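Local coordinates for protein transcription factor MBP1 (PDB 4UX5) that probably acts as a DNA-binding transcription activator, this chain being its winged helix-turn-helix DNA-binding domain, captured here on DNA, at residues 51-56 against 64-69; 30-33 against 37-40; 45-50 against 110-115. All blocks are in the same frame, centred on the assembly; numbering follows the deposited sequence.

Interaction 1 (51-56 against 64-69); sequences HILKAA and TRILER. With nucleotides of chain C.
Leu-53 meets Ile-66 and Leu-67, and no flat group takes part. The His-51 ring turns instead to the ring of His-37, edge-to-face. The guanidinium of Arg-65 has CD of Arg-69, from its own helix, at its edge, in plane. The contact itself is apolar, and one methyl does the touching. Leu-53 CD1 lies 3.9 Å from Ile-66 CG2. Leu-53 CD1 also lies 3.8 Å from Leu-67 CG. The CB of Leu-53 already points to helix 60-71, and the course of the side chain (chi1 -66°, chi2 179°) carries CD1 on to it. Leu-53 and Ile-66 meet aslant. Leu-53 and Leu-67 run past each other in opposite senses. The CB of Leu-67 does not point at the first helix, but its CG and CD2 still reach Leu-53 CD1. Arg-63 also packs on Leu-53, and Phe-58 on Ile-66. On the DNA side, Lys-54 bends at chi3 (64°). Lys-54 NZ donates a 2.7 Å hydrogen bond to OP1 of nucleotide DC9 of chain C. Leu-67 packs on a further phosphate of the DNA. Helices 49-55 and 60-71, joined by a short turn and packed through Leu-53, fit the helix-turn-helix of this winged domain.

Interaction 2 (30-33 against 37-40); sequences YQFG and HVMR
Val-38, His-37 and Tyr-30 bury the most surface here, and two of them form a hydrogen-bonded antiparallel pair. Tyr-30 N donates to Val-38 O at 3.1 Å with an N-H...O angle of 167°. Val-38 N returns the bond to Tyr-30 O, also at 3.1 Å. Tyr-30 O takes a second approach from His-37 CA at 3.2 Å, a CA-H...O contact. His-37 pairs with Gln-31 as a non-hydrogen-bonded pair, and both side chains rise on the sheet face away from Tyr-30 and Val-38. The ring of His-37 leads off from residues 30-33, with Glu-29 beside it; its ND1 bonds Lys-35 O. On the other face, Phe-32 adds to the cover of Val-38. Its CG sits between the backbone N and the carbonyl carbon (chi1 60°), which folds the ring back toward strand 36-41. Val-38 CG2 lies at the edge of that ring, 4.1 Å from Phe-32 CE1. The face of Tyr-30 and Val-38 turns to Leu-109 and helix 110-114, while the face of His-37 meets helix 49-55. The pairing is that of a beta hairpin, here the second and third strands of a three-stranded antiparallel sheet.

Interaction 3 (45-50 against 110-115); sequences DWINAT and RPIFEF. With nucleotides of chain C.
This contact belongs to the hydrophobic core of the winged helix-turn-helix domain. Ile-47, on the short strand before helix 49-55, meets Ile-112 and Phe-113 of the helix 110-114. A single methyl reaches across. Ile-47 CD1 lies 3.9 Å from Ile-112 CG2. Ile-47 CD1 is also 3.9 Å from Phe-113 CE1, and its approach to that ring is oblique. Ile-47 has CG1 anti to the backbone N (chi1 -164°), an extended course that carries CD1 to the far helix. The side chains of Ile-47 and Ile-112 run at a slant to each other. Those of Ile-47 and Phe-113 stand at about a right angle. Around them, Phe-113 also packs on Leu-93 and Ala-100 of helix 93-102, and Tyr-28 and Tyr-30 lie against Ile-112. Asn-48 and Thr-50 bring in polar groups. Asn-48 is the N-cap of helix 49-55. Asn-48 OD1 accepts a weak bond from Thr-50 N at 2.9 Å. The amide of Asn-48 is fixed by two further bonds, OD1 accepting from His-51 N and ND2 donating to Gln-87 O. Thr-50 OG1 donates to OP1 of nucleotide DG10 of chain C at 2.6 Å. Thr-89 N also bonds this OG1, so the hydroxyl has a partner in the protein and one on the DNA. Thr-50 CG2 packs 3.8 Å from O5' of nucleotide DC9 of chain C. The contact between the segments has no hydrogen bond and rests on apolar packing, while the polar groups next to it give the helix a cap and one hydrogen bond to the DNA backbone.

Interaction 2 closes first along the chain. Interaction 1 is nested inside the long loop closed by interaction 3. The centres of interactions 2 and 3 are about 9 Å apart, those of interactions 1 and 3 about 14 Å, and those of interactions 1 and 2 about 15 Å. Interactions 1 and 3 share helix 49-55, and both place phosphate-binding residues on it. Ile-52 of that helix packs on Ile-47 and Phe-113. Arg-40 of the hairpin bonds the backbone oxygens of Ile-112 and Phe-115. His-51 ND1 bonds Met-39 N, tying helix 49-55 to the hairpin. The hairpin and helix 110-114 thus back the helix that carries the phosphate contacts.

Interaction 1 (51-56 against 64-69)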
loop_
_atom_site.group_PDB
_atom_site.type_symbol
_atom_site.label_atom_id
_atom_site.label_comp_id
_atom_site.label_asym_id
_atom_site.label_seq_id
_atom_site.Cartn_x
_atom_site.Cartn_y
_atom_site.Cartn_z
ATOM N N HIS A 51 4.913 -13.833 -4.539
ATOM C CA HIS A 51 4.533 -15.095 -5.166
ATOM C C HIS A 51 5.657 -16.123 -5.064
ATOM O O HIS A 51 5.408 -17.316 -4.892
ATOM C CB HIS A 51 4.168 -14.884 -6.637
ATOM C CG HIS A 51 2.913 -14.098 -6.849
ATOM N ND1 HIS A 51 2.501 -13.677 -8.095
ATOM C CD2 HIS A 51 1.974 -13.657 -5.977
ATOM C CE1 HIS A 51 1.368 -13.011 -7.983
ATOM N NE2 HIS A 51 1.025 -12.984 -6.707
ATOM N N ILE A 52 6.894 -15.650 -5.184
ATOM C CA ILE A 52 8.061 -16.523 -5.123
ATOM C C ILE A 52 8.221 -17.113 -3.727
ATOM O O ILE A 52 8.372 -18.323 -3.572
ATOM C CB ILE A 52 9.350 -15.773 -5.517
ATOM C CG1 ILE A 52 9.261 -15.278 -6.963
ATOM C CG2 ILE A 52 10.565 -16.669 -5.336
ATOM C CD1 ILE A 52 10.461 -14.472 -7.411
ATOM N N LEU A 53 8.176 -16.255 -2.713
ATOM C CA LEU A 53 8.316 -16.698 -1.330
ATOM C C LEU A 53 7.152 -17.592 -0.901
ATOM O O LEU A 53 7.307 -18.439 -0.022
ATOM C CB LEU A 53 8.435 -15.494 -0.394
ATOM C CG LEU A 53 9.704 -14.660 -0.575
ATOM C CD1 LEU A 53 9.717 -13.478 0.382
ATOM C CD2 LEU A 53 10.948 -15.523 -0.387
ATOM N N LYS A 54 5.992 -17.404 -1.524
ATOM C CA LYS A 54 4.843 -18.274 -1.284
ATOM C C LYS A 54 5.026 -19.618 -1.975
ATOM O O LYS A 54 4.491 -20.633 -1.530
ATOM C CB LYS A 54 3.548 -17.618 -1.767
ATOM C CG LYS A 54 3.018 -16.532 -0.852
ATOM C CD LYS A 54 1.870 -15.777 -1.504
ATOM C CE LYS A 54 0.674 -16.683 -1.744
ATOM N NZ LYS A 54 -0.480 -15.941 -2.323
ATOM N N ALA A 55 5.774 -19.614 -3.076
ATOM C CA ALA A 55 6.103 -20.848 -3.778
ATOM C C ALA A 55 7.046 -21.680 -2.918
ATOM O O ALA A 55 6.977 -22.909 -2.910
ATOM C CB ALA A 55 6.724 -20.549 -5.135
ATOM N N ALA A 56 7.926 -20.999 -2.193
ATOM C CA ALA A 56 8.711 -21.643 -1.151
ATOM C C ALA A 56 7.799 -21.907 0.044
ATOM O O ALA A 56 6.643 -21.486 0.051
ATOM C CB ALA A 56 9.897 -20.782 -0.755
ATOM N N THR A 64 7.102 -12.043 5.451
ATOM C CA THR A 64 7.008 -10.653 5.887
ATOM C C THR A 64 8.380 -10.162 6.336
ATOM O O THR A 64 8.812 -9.069 5.969
ATOM C CB THR A 64 6.000 -10.466 7.043
ATOM O OG1 THR A 64 4.681 -10.797 6.595
ATOM C CG2 THR A 64 6.008 -9.026 7.533
ATOM N N ARG A 65 9.065 -10.987 7.122
ATOM C CA ARG A 65 10.400 -10.656 7.610
ATOM C C ARG A 65 11.410 -10.582 6.468
ATOM O O ARG A 65 12.235 -9.670 6.417
ATOM C CB ARG A 65 10.863 -11.680 8.647
ATOM C CG ARG A 65 12.265 -11.421 9.174
ATOM C CD ARG A 65 12.845 -12.650 9.852
ATOM N NE ARG A 65 14.250 -12.460 10.201
ATOM C CZ ARG A 65 15.047 -13.422 10.655
ATOM N NH1 ARG A 65 14.579 -14.652 10.815
ATOM N NH2 ARG A 65 16.314 -13.155 10.946
ATOM N N ILE A 66 11.338 -11.546 5.554
ATOM C CA ILE A 66 12.254 -11.601 4.419
ATOM C C ILE A 66 12.057 -10.408 3.487
ATOM O O ILE A 66 13.027 -9.801 3.030
ATOM C CB ILE A 66 12.078 -12.905 3.617
ATOM C CG1 ILE A 66 12.363 -14.118 4.505
ATOM C CG2 ILE A 66 12.991 -12.912 2.401
ATOM C CD1 ILE A 66 12.204 -15.443 3.797
ATOM N N LEU A 67 10.801 -10.074 3.213
ATOM C CA LEU A 67 10.485 -8.945 2.347
ATOM C C LEU A 67 10.964 -7.630 2.952
ATOM O O LEU A 67 11.504 -6.776 2.251
ATOM C CB LEU A 67 8.980 -8.880 2.074
ATOM C CG LEU A 67 8.424 -9.953 1.138
ATOM C CD1 LEU A 67 6.920 -10.084 1.311
ATOM C CD2 LEU A 67 8.776 -9.642 -0.307
ATOM N N GLU A 68 10.778 -7.481 4.259
ATOM C CA GLU A 68 11.120 -6.241 4.947
ATOM C C GLU A 68 12.622 -6.071 5.169
ATOM O O GLU A 68 13.165 -4.983 4.973
ATOM C CB GLU A 68 10.396 -6.167 6.293
ATOM C CG GLU A 68 8.928 -5.799 6.185
ATOM C CD GLU A 68 8.219 -5.826 7.525
ATOM O OE1 GLU A 68 8.564 -6.687 8.362
ATOM O OE2 GLU A 68 7.314 -4.990 7.738
ATOM N N ARG A 69 13.286 -7.148 5.576
ATOM C CA ARG A 69 14.682 -7.068 5.992
ATOM C C ARG A 69 15.672 -7.250 4.846
ATOM O O ARG A 69 16.858 -6.954 4.994
ATOM C CB ARG A 69 14.964 -8.107 7.081
ATOM C CG ARG A 69 14.395 -7.742 8.443
ATOM C CD ARG A 69 14.780 -8.755 9.508
ATOM N NE ARG A 69 14.811 -8.154 10.839
ATOM C CZ ARG A 69 13.742 -7.986 11.612
ATOM N NH1 ARG A 69 12.547 -8.373 11.190
ATOM N NH2 ARG A 69 13.869 -7.428 12.808
ATOM P P DC C 9 -1.105 -12.588 -0.348
ATOM O OP1 DC C 9 -0.957 -13.329 -1.622
ATOM O OP2 DC C 9 -1.032 -13.309 0.941
ATOM O "O5'" DC C 9 -0.052 -11.383 -0.321
ATOM C "C5'" DC C 9 0.046 -10.505 -1.439
ATOM C "C4'" DC C 9 -0.112 -9.053 -1.018
ATOM O "O4'" DC C 9 -1.474 -8.805 -0.630
ATOM C "C3'" DC C 9 0.705 -8.637 0.189
ATOM O "O3'" DC C 9 2.002 -8.236 -0.230
ATOM C "C2'" DC C 9 -0.092 -7.453 0.757
ATOM C "C1'" DC C 9 -1.511 -7.670 0.209
ATOM N N1 DC C 9 -2.549 -7.896 1.265
ATOM C C2 DC C 9 -3.337 -6.826 1.712
ATOM O O2 DC C 9 -3.154 -5.700 1.236
ATOM N N3 DC C 9 -4.276 -7.054 2.662
ATOM C C4 DC C 9 -4.444 -8.280 3.154
ATOM N N4 DC C 9 -5.383 -8.454 4.088
ATOM C C5 DC C 9 -3.655 -9.383 2.712
ATOM C C6 DC C 9 -2.730 -9.148 1.774
#

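Interaction 2 (30-33 against 37-40)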
loop_
_atom_site.group_PDB
_atom_site.type_symbol
_atom_site.label_atom_id
_atom_site.label_comp_id
_atom_site.label_asym_id
_atom_site.label_seq_id
_atom_site.Cartn_x
_atom_site.Cartn_y
_atom_site.Cartn_z
ATOM N N TYR A 30 2.854 -18.017 -14.552
ATOM C CA TYR A 30 3.177 -19.435 -14.469
ATOM C C TYR A 30 2.292 -20.105 -13.430
ATOM O O TYR A 30 2.352 -19.769 -12.249
ATOM C CB TYR A 30 4.652 -19.638 -14.118
ATOM C CG TYR A 30 5.049 -21.087 -13.922
ATOM C CD1 TYR A 30 4.825 -22.029 -14.919
ATOM C CD2 TYR A 30 5.659 -21.510 -12.748
ATOM C CE1 TYR A 30 5.190 -23.352 -14.747
ATOM C CE2 TYR A 30 6.030 -22.834 -12.570
ATOM C CZ TYR A 30 5.792 -23.747 -13.572
ATOM O OH TYR A 30 6.155 -25.062 -13.400
ATOM N N GLN A 31 1.466 -21.048 -13.870
ATOM C CA GLN A 31 0.568 -21.744 -12.958
ATOM C C GLN A 31 1.040 -23.170 -12.697
ATOM O O GLN A 31 1.578 -23.830 -13.582
ATOM C CB GLN A 31 -0.859 -21.740 -13.507
ATOM C CG GLN A 31 -1.452 -20.343 -13.614
ATOM C CD GLN A 31 -2.922 -20.353 -13.986
ATOM O OE1 GLN A 31 -3.467 -21.382 -14.385
ATOM N NE2 GLN A 31 -3.572 -19.201 -13.853
ATOM N N PHE A 32 0.833 -23.627 -11.467
ATOM C CA PHE A 32 1.306 -24.928 -11.012
ATOM C C PHE A 32 0.660 -25.218 -9.667
ATOM O O PHE A 32 0.533 -24.319 -8.842
ATOM C CB PHE A 32 2.832 -24.948 -10.897
ATOM C CG PHE A 32 3.383 -23.937 -9.925
ATOM C CD1 PHE A 32 3.468 -22.596 -10.269
ATOM C CD2 PHE A 32 3.815 -24.330 -8.668
ATOM C CE1 PHE A 32 3.972 -21.666 -9.379
ATOM C CE2 PHE A 32 4.322 -23.403 -7.774
ATOM C CZ PHE A 32 4.399 -22.070 -8.131
ATOM N N GLY A 33 0.231 -26.453 -9.437
ATOM C CA GLY A 33 -0.425 -26.749 -8.176
ATOM C C GLY A 33 -1.813 -27.379 -8.115
ATOM O O GLY A 33 -1.993 -28.316 -7.336
ATOM N N HIS A 37 0.772 -19.682 -8.264
ATOM C CA HIS A 37 1.139 -18.887 -9.428
ATOM C C HIS A 37 2.271 -17.912 -9.126
ATOM O O HIS A 37 2.474 -17.507 -7.981
ATOM C CB HIS A 37 -0.081 -18.122 -9.956
ATOM C CG HIS A 37 -0.847 -17.400 -8.891
ATOM N ND1 HIS A 37 -1.794 -18.022 -8.106
ATOM C CD2 HIS A 37 -0.806 -16.111 -8.481
ATOM C CE1 HIS A 37 -2.303 -17.147 -7.258
ATOM N NE2 HIS A 37 -1.720 -15.979 -7.465
ATOM N N VAL A 38 3.015 -17.555 -10.166
ATOM C CA VAL A 38 4.019 -16.504 -10.080
ATOM C C VAL A 38 3.871 -15.598 -11.294
ATOM O O VAL A 38 3.889 -16.069 -12.430
ATOM C CB VAL A 38 5.456 -17.066 -10.023
ATOM C CG1 VAL A 38 6.470 -15.933 -10.043
ATOM C CG2 VAL A 38 5.648 -17.933 -8.784
ATOM N N MET A 39 3.714 -14.300 -11.057
ATOM C CA MET A 39 3.473 -13.360 -12.146
ATOM C C MET A 39 4.729 -12.595 -12.538
ATOM O O MET A 39 5.495 -12.154 -11.681
ATOM C CB MET A 39 2.372 -12.368 -11.764
ATOM C CG MET A 39 1.026 -13.005 -11.482
ATOM S SD MET A 39 -0.272 -11.776 -11.252
ATOM C CE MET A 39 -1.632 -12.821 -10.729
ATOM N N ARG A 40 4.929 -12.449 -13.844
ATOM C CA ARG A 40 5.998 -11.617 -14.379
ATOM C C ARG A 40 5.387 -10.543 -15.273
ATOM O O ARG A 40 4.617 -10.855 -16.181
ATOM C CB ARG A 40 7.011 -12.458 -15.163
ATOM C CG ARG A 40 8.297 -11.716 -15.492
ATOM C CD ARG A 40 8.744 -11.947 -16.930
ATOM N NE ARG A 40 9.346 -13.260 -17.135
ATOM C CZ ARG A 40 10.005 -13.614 -18.235
ATOM N NH1 ARG A 40 10.151 -12.749 -19.229
ATOM N NH2 ARG A 40 10.523 -14.831 -18.340
#

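Interaction 3 (45-50 against 110-115)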
loop_
_atom_site.group_PDB
_atom_site.type_symbol
_atom_site.label_atom_id
_atom_site.label_comp_id
_atom_site.label_asym_id
_atom_site.label_seq_id
_atom_site.Cartn_x
_atom_site.Cartn_y
_atom_site.Cartn_z
ATOM N N ASP A 45 9.449 -6.823 -17.139
ATOM C CA ASP A 45 9.890 -8.128 -16.648
ATOM C C ASP A 45 10.099 -8.172 -15.137
ATOM O O ASP A 45 10.785 -9.055 -14.630
ATOM C CB ASP A 45 11.179 -8.561 -17.350
ATOM C CG ASP A 45 10.922 -9.175 -18.708
ATOM O OD1 ASP A 45 9.768 -9.576 -18.970
ATOM O OD2 ASP A 45 11.878 -9.267 -19.508
ATOM N N TRP A 46 9.510 -7.227 -14.416
ATOM C CA TRP A 46 9.544 -7.297 -12.964
ATOM C C TRP A 46 8.665 -8.450 -12.502
ATOM O O TRP A 46 7.639 -8.744 -13.116
ATOM C CB TRP A 46 9.089 -5.983 -12.334
ATOM C CG TRP A 46 10.151 -4.928 -12.312
ATOM C CD1 TRP A 46 11.150 -4.744 -13.224
ATOM C CD2 TRP A 46 10.329 -3.918 -11.313
ATOM N NE1 TRP A 46 11.933 -3.676 -12.857
ATOM C CE2 TRP A 46 11.449 -3.150 -11.687
ATOM C CE3 TRP A 46 9.645 -3.584 -10.140
ATOM C CZ2 TRP A 46 11.901 -2.072 -10.932
ATOM C CZ3 TRP A 46 10.095 -2.514 -9.391
ATOM C CH2 TRP A 46 11.212 -1.771 -9.789
ATOM N N ILE A 47 9.074 -9.104 -11.421
ATOM C CA ILE A 47 8.404 -10.314 -10.968
ATOM C C ILE A 47 7.920 -10.164 -9.525
ATOM O O ILE A 47 8.492 -9.402 -8.745
ATOM C CB ILE A 47 9.341 -11.542 -11.102
ATOM C CG1 ILE A 47 8.551 -12.849 -11.003
ATOM C CG2 ILE A 47 10.469 -11.480 -10.077
ATOM C CD1 ILE A 47 9.278 -14.042 -11.574
ATOM N N ASN A 48 6.852 -10.878 -9.186
ATOM C CA ASN A 48 6.249 -10.792 -7.858
ATOM C C ASN A 48 7.026 -11.611 -6.828
ATOM O O ASN A 48 6.958 -12.840 -6.820
ATOM C CB ASN A 48 4.791 -11.257 -7.917
ATOM C CG ASN A 48 3.981 -10.814 -6.711
ATOM O OD1 ASN A 48 4.444 -10.882 -5.575
ATOM N ND2 ASN A 48 2.761 -10.349 -6.958
ATOM N N ALA A 49 7.761 -10.922 -5.960
ATOM C CA ALA A 49 8.590 -11.581 -4.955
ATOM C C ALA A 49 7.743 -12.276 -3.895
ATOM O O ALA A 49 8.184 -13.241 -3.273
ATOM C CB ALA A 49 9.528 -10.578 -4.303
ATOM N N THR A 50 6.527 -11.782 -3.691
ATOM C CA THR A 50 5.614 -12.381 -2.726
ATOM C C THR A 50 5.132 -13.736 -3.231
ATOM O O THR A 50 4.969 -14.675 -2.454
ATOM C CB THR A 50 4.404 -11.465 -2.445
ATOM O OG1 THR A 50 4.866 -10.145 -2.138
ATOM C CG2 THR A 50 3.581 -11.992 -1.280
ATOM N N ARG A 110 11.440 -22.378 -12.682
ATOM C CA ARG A 110 12.278 -22.148 -13.861
ATOM C C ARG A 110 11.549 -21.584 -15.098
ATOM O O ARG A 110 12.075 -20.675 -15.748
ATOM C CB ARG A 110 13.002 -23.445 -14.246
ATOM C CG ARG A 110 13.908 -23.303 -15.455
ATOM C CD ARG A 110 14.744 -24.554 -15.678
ATOM N NE ARG A 110 15.665 -24.798 -14.572
ATOM C CZ ARG A 110 16.904 -24.322 -14.513
ATOM N NH1 ARG A 110 17.376 -23.573 -15.500
ATOM N NH2 ARG A 110 17.671 -24.595 -13.466
ATOM N N PRO A 111 10.348 -22.103 -15.435
ATOM C CA PRO A 111 9.703 -21.582 -16.651
ATOM C C PRO A 111 9.381 -20.083 -16.643
ATOM O O PRO A 111 9.401 -19.471 -17.710
ATOM C CB PRO A 111 8.405 -22.395 -16.731
ATOM C CG PRO A 111 8.723 -23.666 -16.031
ATOM C CD PRO A 111 9.617 -23.269 -14.899
ATOM N N ILE A 112 9.093 -19.500 -15.483
ATOM C CA ILE A 112 8.727 -18.084 -15.438
ATOM C C ILE A 112 9.962 -17.192 -15.578
ATOM O O ILE A 112 9.856 -16.019 -15.937
ATOM C CB ILE A 112 7.966 -17.723 -14.138
ATOM C CG1 ILE A 112 7.250 -16.377 -14.290
ATOM C CG2 ILE A 112 8.905 -17.680 -12.943
ATOM C CD1 ILE A 112 6.339 -16.297 -15.494
ATOM N N PHE A 113 11.135 -17.758 -15.309
ATOM C CA PHE A 113 12.382 -17.009 -15.437
ATOM C C PHE A 113 12.989 -17.165 -16.827
ATOM O O PHE A 113 13.673 -16.269 -17.321
ATOM C CB PHE A 113 13.396 -17.455 -14.379
ATOM C CG PHE A 113 13.033 -17.045 -12.983
ATOM C CD1 PHE A 113 13.227 -15.742 -12.559
ATOM C CD2 PHE A 113 12.504 -17.963 -12.091
ATOM C CE1 PHE A 113 12.892 -15.359 -11.279
ATOM C CE2 PHE A 113 12.168 -17.586 -10.806
ATOM C CZ PHE A 113 12.364 -16.282 -10.400
ATOM N N GLU A 114 12.733 -18.305 -17.458
ATOM C CA GLU A 114 13.367 -18.618 -18.731
ATOM C C GLU A 114 12.479 -18.307 -19.930
ATOM O O GLU A 114 12.942 -18.344 -21.068
ATOM C CB GLU A 114 13.787 -20.089 -18.765
ATOM C CG GLU A 114 14.899 -20.437 -17.784
ATOM C CD GLU A 114 15.552 -21.776 -18.086
ATOM O OE1 GLU A 114 15.151 -22.428 -19.072
ATOM O OE2 GLU A 114 16.469 -22.175 -17.337
ATOM N N PHE A 115 11.211 -17.992 -19.677
ATOM C CA PHE A 115 10.279 -17.705 -20.762
ATOM C C PHE A 115 10.712 -16.493 -21.574
ATOM O O PHE A 115 11.165 -15.489 -21.026
ATOM C CB PHE A 115 8.861 -17.479 -20.234
ATOM C CG PHE A 115 7.894 -17.019 -21.291
ATOM C CD1 PHE A 115 7.355 -17.918 -22.199
ATOM C CD2 PHE A 115 7.535 -15.685 -21.386
ATOM C CE1 PHE A 115 6.471 -17.494 -23.176
ATOM C CE2 PHE A 115 6.655 -15.258 -22.360
ATOM C CZ PHE A 115 6.121 -16.162 -23.254
ATOM P P DG C 10 3.271 -8.466 0.727
ATOM O OP1 DG C 10 4.474 -8.516 -0.136
ATOM O OP2 DG C 10 2.952 -9.594 1.630
ATOM O "O5'" DG C 10 3.360 -7.118 1.580
ATOM C "C5'" DG C 10 3.524 -5.872 0.913
ATOM C "C4'" DG C 10 2.960 -4.728 1.741
ATOM O "O4'" DG C 10 1.618 -5.061 2.192
ATOM C "C3'" DG C 10 3.752 -4.385 3.000
ATOM O "O3'" DG C 10 3.752 -2.985 3.191
ATOM C "C2'" DG C 10 2.964 -5.093 4.097
ATOM C "C1'" DG C 10 1.544 -4.915 3.592
ATOM N N9 DG C 10 0.616 -5.908 4.114
ATOM C C8 DG C 10 0.774 -7.272 4.103
ATOM N N7 DG C 10 -0.222 -7.915 4.646
ATOM C C5 DG C 10 -1.096 -6.912 5.044
ATOM C C6 DG C 10 -2.351 -7.003 5.690
ATOM O O6 DG C 10 -2.955 -8.023 6.051
ATOM N N1 DG C 10 -2.908 -5.745 5.914
ATOM C C2 DG C 10 -2.326 -4.552 5.555
ATOM N N2 DG C 10 -3.014 -3.441 5.852
ATOM N N3 DG C 10 -1.150 -4.454 4.947
ATOM C C4 DG C 10 -0.595 -5.670 4.724
ATOM P P DC C 9 -1.105 -12.588 -0.348
ATOM O OP1 DC C 9 -0.957 -13.329 -1.622
ATOM O OP2 DC C 9 -1.032 -13.309 0.941
ATOM O "O5'" DC C 9 -0.052 -11.383 -0.321
ATOM C "C5'" DC C 9 0.046 -10.505 -1.439
ATOM C "C4'" DC C 9 -0.112 -9.053 -1.018
ATOM O "O4'" DC C 9 -1.474 -8.805 -0.630
ATOM C "C3'" DC C 9 0.705 -8.637 0.189
ATOM O "O3'" DC C 9 2.002 -8.236 -0.230
ATOM C "C2'" DC C 9 -0.092 -7.453 0.757
ATOM C "C1'" DC C 9 -1.511 -7.670 0.209
ATOM N N1 DC C 9 -2.549 -7.896 1.265
ATOM C C2 DC C 9 -3.337 -6.826 1.712
ATOM O O2 DC C 9 -3.154 -5.700 1.236
ATOM N N3 DC C 9 -4.276 -7.054 2.662
ATOM C C4 DC C 9 -4.444 -8.280 3.154
ATOM N N4 DC C 9 -5.383 -8.454 4.088
ATOM C C5 DC C 9 -3.655 -9.383 2.712
ATOM C C6 DC C 9 -2.730 -9.148 1.774
#